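Local coordinates for protein transcriptional regulator (Corynebacterium diphtheriae, PDB 3LMM) that is of unknown function but is probably a DNA-binding transcriptional regulator, at residues T238-S243 / E318-R323; I332-G337 / F400-L405. All coordinates share one frame; numbering follows the deposited sequence.

Contact 1 (T238-S243 / E318-R323)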
ATOM      1  N   THR A 238      -1.771  16.729 -22.670  1.00 21.06           N
ATOM      2  CA  THR A 238      -2.260  16.940 -21.334  1.00 17.49           C
ATOM      3  C   THR A 238      -2.482  15.620 -20.639  1.00 19.24           C
ATOM      4  O   THR A 238      -3.148  14.727 -21.166  1.00 21.31           O
ATOM      5  CB  THR A 238      -3.542  17.741 -21.374  1.00 26.95           C
ATOM      6  OG1 THR A 238      -3.238  19.047 -21.870  1.00 43.75           O
ATOM      7  CG2 THR A 238      -4.157  17.850 -19.993  1.00 40.37           C
ATOM      8  N   ALA A 239      -1.904  15.485 -19.453  1.00 16.96           N
ATOM      9  CA  ALA A 239      -2.046  14.249 -18.699  1.00 19.91           C
ATOM     10  C   ALA A 239      -3.213  14.350 -17.745  1.00 18.94           C
ATOM     11  O   ALA A 239      -3.955  13.389 -17.547  1.00 15.42           O
ATOM     12  CB  ALA A 239      -0.764  13.960 -17.934  1.00  5.01           C
ATOM     13  N   ILE A 240      -3.379  15.536 -17.173  1.00 15.89           N
ATOM     14  CA  ILE A 240      -4.443  15.771 -16.211  1.00 14.20           C
ATOM     15  C   ILE A 240      -4.823  17.245 -16.255  1.00 19.98           C
ATOM     16  O   ILE A 240      -3.976  18.101 -16.502  1.00 18.96           O
ATOM     17  CB  ILE A 240      -3.943  15.397 -14.792  1.00 14.11           C
ATOM     18  CG1 ILE A 240      -5.067  15.458 -13.787  1.00 12.75           C
ATOM     19  CG2 ILE A 240      -2.817  16.328 -14.364  1.00  1.00           C
ATOM     20  CD1 ILE A 240      -4.759  14.695 -12.549  1.00  4.42           C
ATOM     21  N   GLU A 241      -6.096  17.550 -16.045  1.00 18.68           N
ATOM     22  CA  GLU A 241      -6.524  18.947 -16.066  1.00 23.41           C
ATOM     23  C   GLU A 241      -7.685  19.183 -15.111  1.00 19.97           C
ATOM     24  O   GLU A 241      -8.403  18.253 -14.761  1.00 22.30           O
ATOM     25  CB  GLU A 241      -6.912  19.351 -17.488  1.00 23.00           C
ATOM     26  CG  GLU A 241      -7.923  18.422 -18.132  1.00 36.07           C
ATOM     27  CD  GLU A 241      -8.321  18.860 -19.528  1.00 44.07           C
ATOM     28  OE1 GLU A 241      -7.430  18.992 -20.402  1.00 52.20           O
ATOM     29  OE2 GLU A 241      -9.535  19.060 -19.759  1.00 54.97           O
ATOM     30  N   LEU A 242      -7.867  20.431 -14.700  1.00 14.69           N
ATOM     31  CA  LEU A 242      -8.924  20.774 -13.761  1.00 18.29           C
ATOM     32  C   LEU A 242     -10.015  21.673 -14.335  1.00 18.88           C
ATOM     33  O   LEU A 242      -9.742  22.568 -15.138  1.00 14.05           O
ATOM     34  CB  LEU A 242      -8.315  21.450 -12.530  1.00 26.65           C
ATOM     35  CG  LEU A 242      -9.246  22.002 -11.439  1.00 25.49           C
ATOM     36  CD1 LEU A 242      -9.913  20.850 -10.674  1.00 22.40           C
ATOM     37  CD2 LEU A 242      -8.437  22.870 -10.495  1.00  7.22           C
ATOM     38  N   SER A 243     -11.249  21.420 -13.902  1.00 18.85           N
ATOM     39  CA  SER A 243     -12.421  22.189 -14.320  1.00 25.17           C
ATOM     40  C   SER A 243     -13.272  22.516 -13.100  1.00 26.59           C
ATOM     41  O   SER A 243     -13.961  21.654 -12.565  1.00 32.99           O
ATOM     42  CB  SER A 243     -13.278  21.396 -15.306  1.00 19.70           C
ATOM     43  OG  SER A 243     -12.585  21.144 -16.511  1.00 30.59           O
ATOM     44  N   GLU A 318      -7.356  10.783 -23.779  1.00 30.64           N
ATOM     45  CA  GLU A 318      -8.075  11.612 -22.826  1.00 32.77           C
ATOM     46  C   GLU A 318      -7.365  11.758 -21.467  1.00 31.61           C
ATOM     47  O   GLU A 318      -6.941  10.780 -20.860  1.00 36.51           O
ATOM     48  CB  GLU A 318      -9.523  11.087 -22.677  1.00 34.41           C
ATOM     49  CG  GLU A 318      -9.729   9.557 -22.497  1.00 46.84           C
ATOM     50  CD  GLU A 318      -9.828   8.746 -23.800  1.00 44.83           C
ATOM     51  OE1 GLU A 318      -8.775   8.335 -24.341  1.00 40.64           O
ATOM     52  OE2 GLU A 318     -10.969   8.522 -24.274  1.00 39.50           O
ATOM     53  N   PRO A 319      -7.215  13.002 -20.987  1.00 30.59           N
ATOM     54  CA  PRO A 319      -6.552  13.289 -19.712  1.00 29.24           C
ATOM     55  C   PRO A 319      -7.388  12.921 -18.504  1.00 25.77           C
ATOM     56  O   PRO A 319      -8.594  12.708 -18.604  1.00 30.46           O
ATOM     57  CB  PRO A 319      -6.315  14.797 -19.768  1.00 24.29           C
ATOM     58  CG  PRO A 319      -6.430  15.133 -21.235  1.00 37.04           C
ATOM     59  CD  PRO A 319      -7.550  14.252 -21.680  1.00 22.66           C
ATOM     60  N   ILE A 320      -6.727  12.838 -17.357  1.00 26.59           N
ATOM     61  CA  ILE A 320      -7.418  12.554 -16.119  1.00 15.65           C
ATOM     62  C   ILE A 320      -8.289  13.791 -15.980  1.00 23.69           C
ATOM     63  O   ILE A 320      -7.781  14.918 -15.978  1.00 23.62           O
ATOM     64  CB  ILE A 320      -6.438  12.495 -14.923  1.00 15.33           C
ATOM     65  CG1 ILE A 320      -5.431  11.355 -15.125  1.00 17.64           C
ATOM     66  CG2 ILE A 320      -7.207  12.321 -13.629  1.00  6.96           C
ATOM     67  CD1 ILE A 320      -4.284  11.335 -14.114  1.00  1.78           C
ATOM     68  N   ASP A 321      -9.596  13.581 -15.897  1.00 23.90           N
ATOM     69  CA  ASP A 321     -10.540  14.679 -15.760  1.00 23.36           C
ATOM     70  C   ASP A 321     -10.801  14.878 -14.282  1.00 24.15           C
ATOM     71  O   ASP A 321     -11.386  14.008 -13.634  1.00 24.55           O
ATOM     72  CB  ASP A 321     -11.859  14.329 -16.473  1.00 36.49           C
ATOM     73  CG  ASP A 321     -12.908  15.425 -16.359  1.00 40.92           C
ATOM     74  OD1 ASP A 321     -14.059  15.216 -16.821  1.00 47.94           O
ATOM     75  OD2 ASP A 321     -12.583  16.501 -15.811  1.00 53.52           O
ATOM     76  N   VAL A 322     -10.335  15.999 -13.741  1.00 16.83           N
ATOM     77  CA  VAL A 322     -10.583  16.304 -12.337  1.00 20.36           C
ATOM     78  C   VAL A 322     -11.401  17.577 -12.276  1.00 18.91           C
ATOM     79  O   VAL A 322     -11.004  18.598 -12.832  1.00 20.10           O
ATOM     80  CB  VAL A 322      -9.256  16.460 -11.483  1.00 19.89           C
ATOM     81  CG1 VAL A 322      -8.212  17.242 -12.237  1.00 12.77           C
ATOM     82  CG2 VAL A 322      -9.568  17.147 -10.156  1.00  1.16           C
ATOM     83  N   ARG A 323     -12.571  17.493 -11.648  1.00 21.87           N
ATOM     84  CA  ARG A 323     -13.426  18.660 -11.506  1.00 25.34           C
ATOM     85  C   ARG A 323     -13.687  18.921 -10.036  1.00 22.83           C
ATOM     86  O   ARG A 323     -13.696  18.000  -9.222  1.00 26.13           O
ATOM     87  CB  ARG A 323     -14.755  18.511 -12.271  1.00 25.12           C
ATOM     88  CG  ARG A 323     -15.509  17.216 -12.075  1.00 35.59           C
ATOM     89  CD  ARG A 323     -15.033  16.153 -13.052  1.00 51.93           C
ATOM     90  NE  ARG A 323     -15.370  16.439 -14.451  1.00 54.47           N
ATOM     91  CZ  ARG A 323     -16.605  16.445 -14.944  1.00 55.81           C
ATOM     92  NH1 ARG A 323     -17.644  16.185 -14.153  1.00 53.14           N
ATOM     93  NH2 ARG A 323     -16.793  16.692 -16.234  1.00 43.71           N
TER

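Contact 2 (I332-G337 / F400-L405)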
ATOM      1  N   ILE A 332     -14.090  15.592  -7.828  1.00 18.81           N
ATOM      2  CA  ILE A 332     -14.226  14.340  -8.545  1.00 14.89           C
ATOM      3  C   ILE A 332     -12.993  14.127  -9.402  1.00 18.41           C
ATOM      4  O   ILE A 332     -12.476  15.066 -10.011  1.00 15.04           O
ATOM      5  CB  ILE A 332     -15.457  14.356  -9.434  1.00  9.10           C
ATOM      6  CG1 ILE A 332     -16.600  15.073  -8.722  1.00  8.30           C
ATOM      7  CG2 ILE A 332     -15.879  12.941  -9.729  1.00 15.03           C
ATOM      8  CD1 ILE A 332     -17.810  15.255  -9.572  1.00 18.75           C
ATOM      9  N   VAL A 333     -12.521  12.888  -9.442  1.00 20.81           N
ATOM     10  CA  VAL A 333     -11.346  12.549 -10.238  1.00 21.35           C
ATOM     11  C   VAL A 333     -11.621  11.352 -11.148  1.00 27.53           C
ATOM     12  O   VAL A 333     -11.555  10.202 -10.714  1.00 26.60           O
ATOM     13  CB  VAL A 333     -10.129  12.222  -9.349  1.00 13.39           C
ATOM     14  CG1 VAL A 333      -8.964  11.757 -10.211  1.00  4.81           C
ATOM     15  CG2 VAL A 333      -9.736  13.444  -8.550  1.00  6.56           C
ATOM     16  N   ARG A 334     -11.922  11.645 -12.412  1.00 24.87           N
ATOM     17  CA  ARG A 334     -12.199  10.629 -13.417  1.00 26.92           C
ATOM     18  C   ARG A 334     -10.897  10.247 -14.103  1.00 32.78           C
ATOM     19  O   ARG A 334     -10.207  11.110 -14.640  1.00 36.81           O
ATOM     20  CB  ARG A 334     -13.163  11.175 -14.467  1.00 26.90           C
ATOM     21  CG  ARG A 334     -14.592  11.361 -14.002  1.00 40.67           C
ATOM     22  CD  ARG A 334     -15.288  12.444 -14.820  1.00 56.14           C
ATOM     23  NE  ARG A 334     -16.729  12.474 -14.593  1.00 64.89           N
ATOM     24  CZ  ARG A 334     -17.580  11.597 -15.120  1.00 78.82           C
ATOM     25  NH1 ARG A 334     -17.133  10.627 -15.910  1.00 79.36           N
ATOM     26  NH2 ARG A 334     -18.877  11.682 -14.848  1.00 85.73           N
ATOM     27  N   SER A 335     -10.561   8.960 -14.094  1.00 34.38           N
ATOM     28  CA  SER A 335      -9.335   8.496 -14.741  1.00 34.28           C
ATOM     29  C   SER A 335      -9.577   7.469 -15.842  1.00 35.95           C
ATOM     30  O   SER A 335     -10.297   6.486 -15.650  1.00 30.44           O
ATOM     31  CB  SER A 335      -8.387   7.905 -13.707  1.00 35.78           C
ATOM     32  OG  SER A 335      -7.909   8.908 -12.842  1.00 46.91           O
ATOM     33  N   PRO A 336      -8.953   7.675 -17.010  1.00 37.55           N
ATOM     34  CA  PRO A 336      -9.130   6.740 -18.120  1.00 37.80           C
ATOM     35  C   PRO A 336      -8.701   5.320 -17.760  1.00 42.24           C
ATOM     36  O   PRO A 336      -7.611   5.093 -17.222  1.00 49.70           O
ATOM     37  CB  PRO A 336      -8.268   7.350 -19.216  1.00 32.17           C
ATOM     38  CG  PRO A 336      -7.170   8.009 -18.443  1.00 34.61           C
ATOM     39  CD  PRO A 336      -7.939   8.690 -17.342  1.00 36.84           C
ATOM     40  N   GLY A 337      -9.571   4.361 -18.061  1.00 44.49           N
ATOM     41  CA  GLY A 337      -9.279   2.967 -17.774  1.00 39.55           C
ATOM     42  C   GLY A 337     -10.239   2.413 -16.742  1.00 36.14           C
ATOM     43  O   GLY A 337     -11.018   3.161 -16.155  1.00 35.51           O
ATOM     44  N   PHE A 400     -13.652   4.183 -17.363  1.00 36.45           N
ATOM     45  CA  PHE A 400     -13.197   5.285 -16.518  1.00 29.56           C
ATOM     46  C   PHE A 400     -13.283   4.869 -15.054  1.00 26.43           C
ATOM     47  O   PHE A 400     -14.088   4.018 -14.686  1.00 30.29           O
ATOM     48  CB  PHE A 400     -14.089   6.500 -16.736  1.00 27.38           C
ATOM     49  CG  PHE A 400     -13.558   7.484 -17.739  1.00 30.54           C
ATOM     50  CD1 PHE A 400     -12.531   8.351 -17.397  1.00 30.38           C
ATOM     51  CD2 PHE A 400     -14.129   7.595 -19.004  1.00 27.96           C
ATOM     52  CE1 PHE A 400     -12.088   9.322 -18.297  1.00 39.40           C
ATOM     53  CE2 PHE A 400     -13.690   8.563 -19.911  1.00 22.86           C
ATOM     54  CZ  PHE A 400     -12.675   9.427 -19.559  1.00 29.24           C
ATOM     55  N   VAL A 401     -12.456   5.467 -14.211  1.00 22.78           N
ATOM     56  CA  VAL A 401     -12.495   5.149 -12.789  1.00 22.18           C
ATOM     57  C   VAL A 401     -12.530   6.471 -12.045  1.00 25.72           C
ATOM     58  O   VAL A 401     -11.521   7.173 -11.974  1.00 29.67           O
ATOM     59  CB  VAL A 401     -11.243   4.382 -12.339  1.00 20.26           C
ATOM     60  CG1 VAL A 401     -11.372   4.004 -10.878  1.00 10.18           C
ATOM     61  CG2 VAL A 401     -11.050   3.158 -13.193  1.00 14.90           C
ATOM     62  N   GLU A 402     -13.677   6.827 -11.488  1.00 20.28           N
ATOM     63  CA  GLU A 402     -13.715   8.095 -10.801  1.00 34.77           C
ATOM     64  C   GLU A 402     -13.755   7.969  -9.292  1.00 34.46           C
ATOM     65  O   GLU A 402     -14.491   7.148  -8.746  1.00 33.24           O
ATOM     66  CB  GLU A 402     -14.890   8.956 -11.300  1.00 32.88           C
ATOM     67  CG  GLU A 402     -16.246   8.525 -10.797  1.00 31.27           C
ATOM     68  CD  GLU A 402     -17.354   9.487 -11.188  1.00 34.28           C
ATOM     69  OE1 GLU A 402     -18.463   9.345 -10.635  1.00 41.29           O
ATOM     70  OE2 GLU A 402     -17.126  10.372 -12.047  1.00 24.28           O
ATOM     71  N   THR A 403     -12.926   8.773  -8.631  1.00 30.74           N
ATOM     72  CA  THR A 403     -12.865   8.814  -7.181  1.00 31.27           C
ATOM     73  C   THR A 403     -13.529  10.123  -6.798  1.00 30.80           C
ATOM     74  O   THR A 403     -13.249  11.165  -7.389  1.00 32.38           O
ATOM     75  CB  THR A 403     -11.399   8.784  -6.688  1.00 41.63           C
ATOM     76  OG1 THR A 403     -10.785   7.527  -7.026  1.00 34.45           O
ATOM     77  CG2 THR A 403     -11.331   8.976  -5.176  1.00 36.86           C
ATOM     78  N   THR A 404     -14.447  10.059  -5.841  1.00 30.82           N
ATOM     79  CA  THR A 404     -15.177  11.256  -5.411  1.00 27.86           C
ATOM     80  C   THR A 404     -14.942  11.532  -3.926  1.00 31.11           C
ATOM     81  O   THR A 404     -15.154  10.667  -3.067  1.00 28.26           O
ATOM     82  CB  THR A 404     -16.693  11.091  -5.619  1.00 22.95           C
ATOM     83  OG1 THR A 404     -16.940   9.820  -6.236  1.00 38.09           O
ATOM     84  CG2 THR A 404     -17.232  12.199  -6.492  1.00 18.63           C
ATOM     85  N   LEU A 405     -14.515  12.754  -3.632  1.00 27.41           N
ATOM     86  CA  LEU A 405     -14.257  13.197  -2.271  1.00 21.48           C
ATOM     87  C   LEU A 405     -15.217  14.304  -1.917  1.00 22.65           C
ATOM     88  O   LEU A 405     -15.152  15.372  -2.515  1.00 26.44           O
ATOM     89  CB  LEU A 405     -12.835  13.740  -2.149  1.00 12.06           C
ATOM     90  CG  LEU A 405     -11.780  12.711  -1.784  1.00 10.33           C
ATOM     91  CD1 LEU A 405     -11.851  11.563  -2.750  1.00 18.54           C
ATOM     92  CD2 LEU A 405     -10.419  13.355  -1.802  1.00 13.21           C
TER

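Contact 1 (T238-S243 / E318-R323)
Strands 240-243 and 320-323 run parallel, their axes 4.7 Å apart at closest approach and inclined by 25°, with I240 beside I320 and L242 beside V322. The backbone ladder starts just before the first strand, where I320 N donates to A239 O at 2.8 Å, and then passes through E241 N to I320 O and S243 N to V322 O. On the I240 side the faces are aliphatic. I240 has CG1 anti to its backbone N (chi1 -173°), which lays CG1 over I320 CB at 3.5 Å, while I240 CD1 reaches I320 CG2 at 3.6 Å. Two residues on, L242 CD1 meets V322 CG2 at 3.8 Å. This is the buried face of a mixed beta sheet packed against helices, and the long connection between the two strands includes helices 264-278 and 298-311: L271 of the former touches I240 and L242, and M309 of the latter touches I320. The other face is polar. There R323 doubles back, bent at chi2 and chi3, and its NE donates to D321 OD2 at 3.1 Å in the guanidinium plane but from above the carboxylate plane, forming a salt bridge within the strand. At the entrance to the pair, T238 CG2 packs on P319 CB at 3.7 Å.

Contact 2 (I332-G337 / F400-L405)
T403 O accepts V333 N at 2.8 Å, nearly in line with its C=O bond, and the same two residues are joined by the return bond from T403 N to V333 O, where the donor stands above the carbonyl plane. S335 and V401 form the second hydrogen-bonded pair, each N donating to the other's O. Between these pairs R334 faces E402, a non-hydrogen-bonded pair whose side chains rise side by side from one face. E402 CG sits between its backbone N and carbonyl carbon (chi1 75°) and the chain then runs extended, while R334 is extended from CG to NE. E402 OE2 lies over the centre of the guanidinium, 3.3 Å from R334 NE, with the two planes turned 76° apart. The salt bridge therefore rests on charge, since no N-H points at the oxygen. The aliphatic part of the arginine shares in the contact, R334 CG lying 3.6 Å from E402 CB. On the same face I332 CG2 touches T404 CG2 at 3.6 Å, and F400 CD1 comes within 4.1 Å of R334 CB. The opposite face carries V333 and S335, whose side chains touch A308 of helix 298-311. With one side turned to a helix and the other bearing charged residues, both strands fall in the RecG C-terminal-like region and form an antiparallel part of a six-stranded mixed beta sheet packed against helices.

In the fold
Contacts 1 and 2 lie in one six-stranded mixed sheet, their centres 10 Å apart. Strands 320-325 and 330-336, consecutive in the chain and antiparallel neighbours, join them: R334 N lies 2.7 Å from D321 O and I332 N 2.8 Å from R323 O, both probable hydrogen bonds. Contact 1 supplies the parallel step of this sheet, contact 2 an antiparallel one, and strands 252-256 and 392-396 lie outermost. Helix 298-311 covers the I320 face of both contacts through A308, while on the other face R334 touches D321 and R323. The cobalt ion is bound at D41, F42 and D90, outside this sheet.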